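Local coordinates for uncharacterized protein SP1917 (Streptococcus pneumoniae, PDB 3C9P) that is of unknown function but belongs to the DUF2200 family of conserved bacterial proteins and folds as a small, mainly helical chain with one short antiparallel hairpin, at residues V83-I88 and L92-R97; I74-K79 and E117-H122; M11-V16 and G60-Q65. All coordinates share one frame; numbering follows the deposited sequence.

Contact 1: residues V83-I88 and L92-R97; sequences VRIEEI and LMQEIR
Gln-94 reaches from the helix into the turn 85-88 and grips it by the carbonyl of Ile-85. Its CG stands anti to the backbone N (chi1 -173°) and the chain stays extended at the next bond, which carries the amide clear of the helix surface. NE2 then donates to Ile-85 O at 3.0 Å in a nearly straight bond (171° at the hydrogen), with the acceptor lying in the plane of the amide. That oxygen also takes the backbone N-H of Ile-88, 3.1 Å from N to O, and the two donors approach from opposite faces of its carbonyl plane. Ile-85 O thus takes one bond from the turn itself and one from the helix. On the other side of the amide, a water lies between Gln-94 OE1 and Ile-88 O and may donate to both, although other acceptors compete for its protons.

Beside this polar pair the contact is apolar. Ile-88 CD1 lies 3.5 Å from Arg-97 CG, and the two side chains cross at about a right angle; Ile-88 CG2 meets Met-93 CB at 4.0 Å. Ile-85 adds CG1 against Arg-97 CB at 4.1 Å. Arg-97 is bent at chi2 (-63°), with its aliphatic part on the isoleucines; the selenium of selenomethionine Met-93 sits over one face of its guanidinium group, and NH2 bonds to Ala-3 O.

Ile-85 is backbone-bonded to Gly-78, beside the paired strands 79-80 and 83-84. The arrangement is a connection from the second strand of a short beta hairpin, through a 3-10 turn and a short loop, to helix 91-107, with the turn packed on the first turns of that helix.

Contact 2: residues I74-K79 and E117-H122; sequences IAITGK and EKYEKH
The ring of Tyr-119 is sandwiched between aliphatic groups: Ile-76 CG1 lies over the centre of one face and Lys-118 CG over the centre of the other. The isoleucine side is a true CH-pi contact, with CG1 3.7 Å from the ring centroid and only 10° off its normal. At the rim, near the ring plane, Ala-75 O comes to 3.4 Å from Tyr-119 CE1, while a water stands in plane at the edge by the hydroxyl.

Ile-76 presents its CG1 branch to the ring because that branch is anti to the carbonyl carbon (chi1 -52°); CG2 lies farther along, near the hydroxyl end. The backbone helps as well: Ile-76 is the centre of an inverse gamma turn, and while CG1 lies over the ring centre, the CA of Ile-76 comes to 3.5 Å from Tyr-119 CE1. Tyr-119 closes helix 112-119 and points its ring at the loop. Beyond it, Lys-121 doubles back through a bend at chi2, laying CE 4.2 Å from Ala-75 CB, and its NZ makes a weak bond to Lys-118 O.

No direct hydrogen bond joins the two segments. The polar link is the water, 2.6 Å from Tyr-119 OH and donating to Thr-77 O at 2.7 Å. The same hydroxyl bonds to Trp-105 NE1 of helix 91-107, and Trp-40 of helix 31-42 touches both Ile-76 and Tyr-119.

Chemically, then, the end of the last helix is held to the loop by dispersion across a ring face, while the hydroxyl of this buried tyrosine is satisfied by an indole N-H and by a water that ties it to the backbone of the loop.

Contact 3: residues M11-V16 and G60-Q65; sequences MKFAAV and GDFFRQ
Helix 13-26 has just begun and helix 59-64 is close to its end where the two backbones draw nearest, with Phe-13 CA 6.8 Å from Phe-62 CA. The motif is an offset (parallel-displaced) stack of two phenylalanines, and it makes up nearly all of this buried interhelical contact. The ring centroids are 4.2 Å apart and the planes are inclined at 22°, so the rings overlap without being flush.

Both side chains use the same first torsion, CG anti to the backbone N (chi1 170° in Phe-13 and 179° in Phe-62), and each is thrown out from its own helix into the space between them. The overlap is uneven. Phe-13 puts CE1 over the centre of the Phe-62 ring, whereas the Phe-62 atom that lies over Phe-13, CD1, is displaced toward the rim.

Phe-62 also stacks with Tyr-44, and the ring of Phe-13 meets that of Tyr-17. Val-49 and Cys-52 of helix 46-52 touch both phenylalanines, so three helices of the fold converge on this aromatic pair. The next residue, Phe-63, packs on Leu-92, Ile-96 and Leu-99 of helix 91-107, and its CD1 lies in plane at the edge of the Phe-62 ring.

Within the same short helix, Arg-64 NH1 and Asp-61 OD1 form a salt bridge one turn apart. Across the stack, Phe-13 CD1 and CE1 both come to 3.5 Å from Phe-62 CG, and the same CD1 is 3.7 Å from Phe-62 CB.

How the contacts relate
Contacts 1 and 2 are neighbours, with centres about 14 Å apart, and contact 1 is nested in the loop that contact 2 closes. They are joined at Gly-78, whose O lies 2.9 Å from Ile-85 N and whose N is 2.9 Å from Glu-86 OE1, both probable hydrogen bonds. Contact 3 closes earlier in the chain and meets contact 1 through Phe-63: its CB is 3.3 Å from Leu-92 CD1. Contacts 2 and 3 do not touch; their centres are about 23 Å apart, on opposite sides of the molecule's centre. With the function unknown, none can be tied to an active site; a 1,2-ethanediol, probably from the crystallisation liquor, lies about 3 Å from the Arg-97 side chain of contact 1.

Contact 1: residues V83-I88 and L92-R97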
loop_
_atom_site.group_PDB
_atom_site.type_symbol
_atom_site.label_atom_id
_atom_site.label_comp_id
_atom_site.label_asym_id
_atom_site.label_seq_id
_atom_site.Cartn_x
_atom_site.Cartn_y
_atom_site.Cartn_z
ATOM N N VAL A 83 -4.917 0.928 14.455
ATOM C CA VAL A 83 -4.878 2.382 14.631
ATOM C C VAL A 83 -5.696 3.139 13.581
ATOM O O VAL A 83 -5.979 2.619 12.495
ATOM C CB VAL A 83 -3.415 2.948 14.643
ATOM C CG1 VAL A 83 -2.631 2.444 15.881
ATOM C CG2 VAL A 83 -2.669 2.603 13.347
ATOM N N ARG A 84 -6.062 4.375 13.909
ATOM C CA ARG A 84 -6.834 5.199 12.985
ATOM C C ARG A 84 -5.904 5.907 12.000
ATOM O O ARG A 84 -5.065 6.720 12.410
ATOM C CB ARG A 84 -7.681 6.197 13.759
ATOM C CG ARG A 84 -8.760 6.771 12.940
ATOM C CD ARG A 84 -9.863 7.411 13.790
ATOM N NE ARG A 84 -10.728 6.442 14.463
ATOM C CZ ARG A 84 -11.623 5.658 13.862
ATOM N NH1 ARG A 84 -11.777 5.682 12.541
ATOM N NH2 ARG A 84 -12.356 4.826 14.594
ATOM N N ILE A 85 -6.085 5.628 10.704
ATOM C CA ILE A 85 -5.117 6.041 9.672
ATOM C C ILE A 85 -4.985 7.550 9.618
ATOM O O ILE A 85 -3.875 8.093 9.645
ATOM C CB ILE A 85 -5.524 5.485 8.290
ATOM C CG1 ILE A 85 -5.314 3.965 8.234
ATOM C CG2 ILE A 85 -4.740 6.159 7.151
ATOM C CD1 ILE A 85 -6.272 3.280 7.217
ATOM N N GLU A 86 -6.131 8.228 9.595
ATOM C CA GLU A 86 -6.163 9.688 9.537
ATOM C C GLU A 86 -5.568 10.392 10.785
ATOM O O GLU A 86 -5.277 11.582 10.735
ATOM C CB GLU A 86 -7.583 10.193 9.271
ATOM C CG GLU A 86 -8.566 9.850 10.393
ATOM C CD GLU A 86 -9.317 8.539 10.158
ATOM O OE1 GLU A 86 -8.769 7.615 9.523
ATOM O OE2 GLU A 86 -10.467 8.422 10.628
ATOM N N GLU A 87 -5.369 9.651 11.874
ATOM C CA GLU A 87 -4.771 10.195 13.101
ATOM C C GLU A 87 -3.304 9.838 13.291
ATOM O O GLU A 87 -2.719 10.148 14.339
ATOM C CB GLU A 87 -5.582 9.736 14.319
ATOM C CG GLU A 87 -6.924 10.442 14.370
ATOM C CD GLU A 87 -7.850 9.916 15.452
ATOM O OE1 GLU A 87 -7.411 9.116 16.318
ATOM O OE2 GLU A 87 -9.030 10.322 15.426
ATOM N N ILE A 88 -2.709 9.182 12.299
ATOM C CA ILE A 88 -1.288 8.816 12.377
ATOM C C ILE A 88 -0.401 10.048 12.162
ATOM O O ILE A 88 -0.429 10.667 11.094
ATOM C CB ILE A 88 -0.901 7.681 11.380
ATOM C CG1 ILE A 88 -1.702 6.400 11.678
ATOM C CG2 ILE A 88 0.630 7.405 11.436
ATOM C CD1 ILE A 88 -1.568 5.330 10.590
ATOM N N LEU A 92 5.167 9.196 7.074
ATOM C CA LEU A 92 5.610 8.024 6.324
ATOM C C LEU A 92 4.770 6.819 6.725
ATOM O O LEU A 92 4.273 6.110 5.857
ATOM C CB LEU A 92 7.100 7.742 6.529
ATOM C CG LEU A 92 7.679 6.530 5.773
ATOM C CD1 LEU A 92 7.493 6.670 4.261
ATOM C CD2 LEU A 92 9.178 6.390 6.100
HETATM N N MSE A 93 4.617 6.586 8.030
HETATM C CA MSE A 93 3.757 5.505 8.500
HETATM C C MSE A 93 2.313 5.689 7.963
HETATM O O MSE A 93 1.611 4.717 7.689
HETATM C CB MSE A 93 3.752 5.437 10.023
HETATM C CG MSE A 93 3.043 4.190 10.620
HETATM SE SE MSE A 93 3.856 2.499 9.977
HETATM C CE MSE A 93 5.358 2.422 11.219
ATOM N N GLN A 94 1.858 6.934 7.853
ATOM C CA GLN A 94 0.493 7.164 7.402
ATOM C C GLN A 94 0.273 6.659 5.964
ATOM O O GLN A 94 -0.744 6.023 5.706
ATOM C CB GLN A 94 0.081 8.627 7.612
ATOM C CG GLN A 94 -1.362 8.915 7.330
ATOM C CD GLN A 94 -1.728 10.374 7.593
ATOM O OE1 GLN A 94 -1.161 11.291 6.999
ATOM N NE2 GLN A 94 -2.689 10.587 8.473
ATOM N N GLU A 95 1.225 6.900 5.055
ATOM C CA GLU A 95 1.147 6.398 3.663
ATOM C C GLU A 95 1.222 4.871 3.634
ATOM O O GLU A 95 0.523 4.221 2.858
ATOM C CB GLU A 95 2.266 6.985 2.776
ATOM C CG GLU A 95 2.335 8.541 2.722
ATOM C CD GLU A 95 1.041 9.217 2.243
ATOM O OE1 GLU A 95 0.034 8.526 1.997
ATOM O OE2 GLU A 95 1.044 10.463 2.104
ATOM N N ILE A 96 2.080 4.311 4.483
ATOM C CA ILE A 96 2.245 2.858 4.582
ATOM C C ILE A 96 0.917 2.228 5.011
ATOM O O ILE A 96 0.491 1.213 4.448
ATOM C CB ILE A 96 3.382 2.496 5.568
ATOM C CG1 ILE A 96 4.746 2.770 4.899
ATOM C CG2 ILE A 96 3.252 1.039 6.105
ATOM C CD1 ILE A 96 6.020 2.628 5.834
ATOM N N ARG A 97 0.272 2.828 6.006
ATOM C CA ARG A 97 -0.988 2.296 6.520
ATOM C C ARG A 97 -2.116 2.499 5.522
ATOM O O ARG A 97 -3.028 1.689 5.475
ATOM C CB ARG A 97 -1.343 2.894 7.880
ATOM C CG ARG A 97 -0.395 2.445 9.014
ATOM C CD ARG A 97 -0.507 0.921 9.225
ATOM N NE ARG A 97 0.267 0.473 10.379
ATOM C CZ ARG A 97 1.258 -0.413 10.334
ATOM N NH1 ARG A 97 1.624 -0.964 9.195
ATOM N NH2 ARG A 97 1.880 -0.756 11.451
HETATM O O HOH W 1 0.720 12.498 8.932
#

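Contact 2: residues I74-K79 and E117-H122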
loop_
_atom_site.group_PDB
_atom_site.type_symbol
_atom_site.label_atom_id
_atom_site.label_comp_id
_atom_site.label_asym_id
_atom_site.label_seq_id
_atom_site.Cartn_x
_atom_site.Cartn_y
_atom_site.Cartn_z
ATOM N N ILE A 74 -6.246 10.848 0.726
ATOM C CA ILE A 74 -6.708 11.473 1.959
ATOM C C ILE A 74 -8.074 10.868 2.387
ATOM O O ILE A 74 -8.432 10.867 3.573
ATOM C CB ILE A 74 -6.832 13.007 1.740
ATOM C CG1 ILE A 74 -5.469 13.626 1.311
ATOM C CG2 ILE A 74 -7.488 13.754 2.928
ATOM C CD1 ILE A 74 -4.257 13.223 2.120
ATOM N N ALA A 75 -8.828 10.362 1.417
ATOM C CA ALA A 75 -10.115 9.706 1.705
ATOM C C ALA A 75 -9.987 8.271 2.238
ATOM O O ALA A 75 -10.998 7.691 2.669
ATOM C CB ALA A 75 -11.021 9.742 0.456
ATOM N N ILE A 76 -8.773 7.701 2.197
ATOM C CA ILE A 76 -8.506 6.390 2.804
ATOM C C ILE A 76 -8.439 6.559 4.334
ATOM O O ILE A 76 -7.358 6.773 4.939
ATOM C CB ILE A 76 -7.221 5.708 2.255
ATOM C CG1 ILE A 76 -7.243 5.660 0.719
ATOM C CG2 ILE A 76 -7.098 4.292 2.830
ATOM C CD1 ILE A 76 -5.847 5.422 0.066
ATOM N N THR A 77 -9.612 6.492 4.955
ATOM C CA THR A 77 -9.738 6.716 6.403
ATOM C C THR A 77 -10.151 5.397 7.093
ATOM O O THR A 77 -10.424 4.399 6.420
ATOM C CB THR A 77 -10.771 7.820 6.711
ATOM O OG1 THR A 77 -12.037 7.438 6.148
ATOM C CG2 THR A 77 -10.335 9.163 6.110
ATOM N N GLY A 78 -10.183 5.386 8.422
ATOM C CA GLY A 78 -10.618 4.194 9.156
ATOM C C GLY A 78 -9.461 3.483 9.824
ATOM O O GLY A 78 -8.351 4.009 9.878
ATOM N N LYS A 79 -9.717 2.272 10.295
ATOM C CA LYS A 79 -8.783 1.539 11.137
ATOM C C LYS A 79 -8.052 0.489 10.330
ATOM O O LYS A 79 -8.623 -0.124 9.431
ATOM C CB LYS A 79 -9.521 0.829 12.276
ATOM C CG LYS A 79 -10.173 1.728 13.316
ATOM C CD LYS A 79 -9.150 2.443 14.144
ATOM C CE LYS A 79 -9.032 1.864 15.539
ATOM N NZ LYS A 79 -8.526 2.936 16.464
ATOM N N GLU A 117 -12.457 2.658 -7.373
ATOM C CA GLU A 117 -13.776 3.283 -7.488
ATOM C C GLU A 117 -14.265 3.807 -6.143
ATOM O O GLU A 117 -14.937 4.827 -6.086
ATOM C CB GLU A 117 -14.783 2.330 -8.122
ATOM C CG GLU A 117 -14.604 2.256 -9.639
ATOM C CD GLU A 117 -15.610 1.363 -10.317
ATOM O OE1 GLU A 117 -16.653 1.067 -9.695
ATOM O OE2 GLU A 117 -15.358 0.961 -11.476
ATOM N N LYS A 118 -13.881 3.130 -5.066
ATOM C CA LYS A 118 -14.207 3.541 -3.703
ATOM C C LYS A 118 -13.622 4.908 -3.355
ATOM O O LYS A 118 -14.255 5.701 -2.653
ATOM C CB LYS A 118 -13.692 2.492 -2.716
ATOM C CG LYS A 118 -14.167 2.627 -1.291
ATOM C CD LYS A 118 -13.733 1.382 -0.468
ATOM C CE LYS A 118 -14.732 0.212 -0.577
ATOM N NZ LYS A 118 -16.078 0.587 0.018
ATOM N N TYR A 119 -12.411 5.182 -3.828
ATOM C CA TYR A 119 -11.680 6.343 -3.341
ATOM C C TYR A 119 -11.572 7.452 -4.367
ATOM O O TYR A 119 -11.259 8.581 -4.014
ATOM C CB TYR A 119 -10.305 5.938 -2.800
ATOM C CG TYR A 119 -10.401 5.072 -1.546
ATOM C CD1 TYR A 119 -10.848 5.611 -0.341
ATOM C CD2 TYR A 119 -10.080 3.695 -1.587
ATOM C CE1 TYR A 119 -10.970 4.809 0.816
ATOM C CE2 TYR A 119 -10.191 2.881 -0.427
ATOM C CZ TYR A 119 -10.605 3.453 0.766
ATOM O OH TYR A 119 -10.723 2.673 1.907
ATOM N N GLU A 120 -11.827 7.138 -5.633
ATOM C CA GLU A 120 -11.775 8.189 -6.633
ATOM C C GLU A 120 -13.057 9.013 -6.505
ATOM O O GLU A 120 -14.177 8.504 -6.478
ATOM C CB GLU A 120 -11.431 7.665 -8.042
ATOM C CG GLU A 120 -9.904 7.441 -8.216
ATOM C CD GLU A 120 -9.442 7.073 -9.644
ATOM O OE1 GLU A 120 -10.148 6.326 -10.350
ATOM O OE2 GLU A 120 -8.343 7.520 -10.056
ATOM N N LYS A 121 -12.879 10.307 -6.298
ATOM C CA LYS A 121 -14.035 11.145 -6.047
ATOM C C LYS A 121 -14.253 12.072 -7.232
ATOM O O LYS A 121 -13.299 12.655 -7.734
ATOM C CB LYS A 121 -13.857 11.927 -4.761
ATOM C CG LYS A 121 -13.592 11.050 -3.535
ATOM C CD LYS A 121 -14.816 10.225 -3.137
ATOM C CE LYS A 121 -14.479 9.396 -1.867
ATOM N NZ LYS A 121 -15.610 8.534 -1.459
ATOM N N HIS A 122 -15.497 12.184 -7.677
ATOM C CA HIS A 122 -15.853 13.079 -8.799
ATOM C C HIS A 122 -16.726 14.213 -8.306
ATOM O O HIS A 122 -17.484 14.025 -7.361
ATOM C CB HIS A 122 -16.566 12.290 -9.906
ATOM C CG HIS A 122 -15.793 11.090 -10.346
ATOM N ND1 HIS A 122 -14.523 11.185 -10.874
ATOM C CD2 HIS A 122 -16.091 9.771 -10.312
ATOM C CE1 HIS A 122 -14.067 9.972 -11.141
ATOM N NE2 HIS A 122 -15.002 9.096 -10.811
HETATM O O HOH W 2 -11.527 4.032 3.929
#

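Contact 3: residues M11-V16 and G60-Q65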
loop_
_atom_site.group_PDB
_atom_site.type_symbol
_atom_site.label_atom_id
_atom_site.label_comp_id
_atom_site.label_asym_id
_atom_site.label_seq_id
_atom_site.Cartn_x
_atom_site.Cartn_y
_atom_site.Cartn_z
HETATM N N MSE A 11 13.131 -2.448 7.091
HETATM C CA MSE A 11 12.949 -3.803 6.538
HETATM C C MSE A 11 12.971 -3.735 5.021
HETATM O O MSE A 11 12.553 -2.746 4.445
HETATM C CB MSE A 11 11.666 -4.433 7.053
HETATM C CG MSE A 11 11.712 -4.561 8.589
HETATM SE SE MSE A 11 10.090 -5.451 9.203
HETATM C CE MSE A 11 10.130 -4.882 11.100
ATOM N N LYS A 12 13.510 -4.771 4.379
ATOM C CA LYS A 12 13.636 -4.755 2.918
ATOM C C LYS A 12 12.290 -4.683 2.208
ATOM O O LYS A 12 11.368 -5.432 2.534
ATOM C CB LYS A 12 14.457 -5.952 2.432
ATOM C CG LYS A 12 15.893 -5.970 2.977
ATOM C CD LYS A 12 16.704 -4.782 2.524
ATOM C CE LYS A 12 18.197 -4.848 3.019
ATOM N NZ LYS A 12 18.665 -6.190 3.457
ATOM N N PHE A 13 12.184 -3.776 1.228
ATOM C CA PHE A 13 10.964 -3.654 0.436
ATOM C C PHE A 13 10.452 -5.000 -0.080
ATOM O O PHE A 13 9.270 -5.318 0.053
ATOM C CB PHE A 13 11.157 -2.704 -0.765
ATOM C CG PHE A 13 10.009 -2.739 -1.721
ATOM C CD1 PHE A 13 8.808 -2.093 -1.410
ATOM C CD2 PHE A 13 10.093 -3.487 -2.904
ATOM C CE1 PHE A 13 7.716 -2.156 -2.289
ATOM C CE2 PHE A 13 9.013 -3.574 -3.757
ATOM C CZ PHE A 13 7.812 -2.906 -3.455
ATOM N N ALA A 14 11.330 -5.792 -0.679
ATOM C CA ALA A 14 10.855 -6.935 -1.443
ATOM C C ALA A 14 10.120 -7.951 -0.555
ATOM O O ALA A 14 9.003 -8.339 -0.860
ATOM C CB ALA A 14 11.991 -7.573 -2.270
ATOM N N ALA A 15 10.729 -8.355 0.556
ATOM C CA ALA A 15 10.070 -9.236 1.508
ATOM C C ALA A 15 8.779 -8.688 2.085
ATOM O O ALA A 15 7.784 -9.411 2.200
ATOM C CB ALA A 15 11.018 -9.579 2.643
ATOM N N VAL A 16 8.791 -7.422 2.491
ATOM C CA VAL A 16 7.560 -6.808 3.020
ATOM C C VAL A 16 6.428 -6.808 1.967
ATOM O O VAL A 16 5.277 -7.162 2.278
ATOM C CB VAL A 16 7.812 -5.370 3.587
ATOM C CG1 VAL A 16 6.483 -4.756 4.116
ATOM C CG2 VAL A 16 8.867 -5.434 4.746
ATOM N N GLY A 60 10.765 1.611 3.806
ATOM C CA GLY A 60 10.641 3.045 4.073
ATOM C C GLY A 60 11.104 3.863 2.869
ATOM O O GLY A 60 10.459 4.845 2.473
ATOM N N ASP A 61 12.229 3.469 2.295
ATOM C CA ASP A 61 12.788 4.222 1.172
ATOM C C ASP A 61 11.925 4.134 -0.104
ATOM O O ASP A 61 11.894 5.087 -0.895
ATOM C CB ASP A 61 14.213 3.794 0.913
ATOM C CG ASP A 61 15.218 4.491 1.842
ATOM O OD1 ASP A 61 14.855 5.449 2.585
ATOM O OD2 ASP A 61 16.390 4.078 1.814
ATOM N N PHE A 62 11.228 3.014 -0.288
ATOM C CA PHE A 62 10.200 2.886 -1.347
ATOM C C PHE A 62 9.116 3.976 -1.233
ATOM O O PHE A 62 8.827 4.694 -2.202
ATOM C CB PHE A 62 9.573 1.485 -1.309
ATOM C CG PHE A 62 8.492 1.271 -2.332
ATOM C CD1 PHE A 62 8.808 0.902 -3.634
ATOM C CD2 PHE A 62 7.168 1.445 -1.991
ATOM C CE1 PHE A 62 7.794 0.686 -4.587
ATOM C CE2 PHE A 62 6.139 1.238 -2.946
ATOM C CZ PHE A 62 6.473 0.852 -4.235
ATOM N N PHE A 63 8.529 4.095 -0.045
ATOM C CA PHE A 63 7.570 5.165 0.243
ATOM C C PHE A 63 8.141 6.579 0.240
ATOM O O PHE A 63 7.462 7.499 -0.235
ATOM C CB PHE A 63 6.795 4.870 1.537
ATOM C CG PHE A 63 5.743 3.852 1.344
ATOM C CD1 PHE A 63 6.050 2.512 1.374
ATOM C CD2 PHE A 63 4.438 4.237 1.044
ATOM C CE1 PHE A 63 5.043 1.520 1.161
ATOM C CE2 PHE A 63 3.439 3.263 0.840
ATOM C CZ PHE A 63 3.756 1.911 0.891
ATOM N N ARG A 64 9.366 6.762 0.740
ATOM C CA ARG A 64 9.967 8.106 0.759
ATOM C C ARG A 64 10.157 8.630 -0.651
ATOM O O ARG A 64 10.104 9.832 -0.873
ATOM C CB ARG A 64 11.305 8.153 1.501
ATOM C CG ARG A 64 11.209 7.907 2.994
ATOM C CD ARG A 64 12.613 7.956 3.620
ATOM N NE ARG A 64 12.543 7.660 5.059
ATOM C CZ ARG A 64 12.928 6.519 5.627
ATOM N NH1 ARG A 64 13.466 5.544 4.899
ATOM N NH2 ARG A 64 12.793 6.361 6.946
ATOM N N GLN A 65 10.381 7.727 -1.589
ATOM C CA GLN A 65 10.697 8.113 -2.979
ATOM C C GLN A 65 9.551 7.974 -3.988
ATOM O O GLN A 65 9.765 8.090 -5.231
ATOM C CB GLN A 65 11.927 7.334 -3.440
ATOM C CG GLN A 65 13.177 7.721 -2.629
ATOM C CD GLN A 65 14.374 6.846 -2.954
ATOM O OE1 GLN A 65 14.368 5.645 -2.688
ATOM N NE2 GLN A 65 15.403 7.443 -3.535
#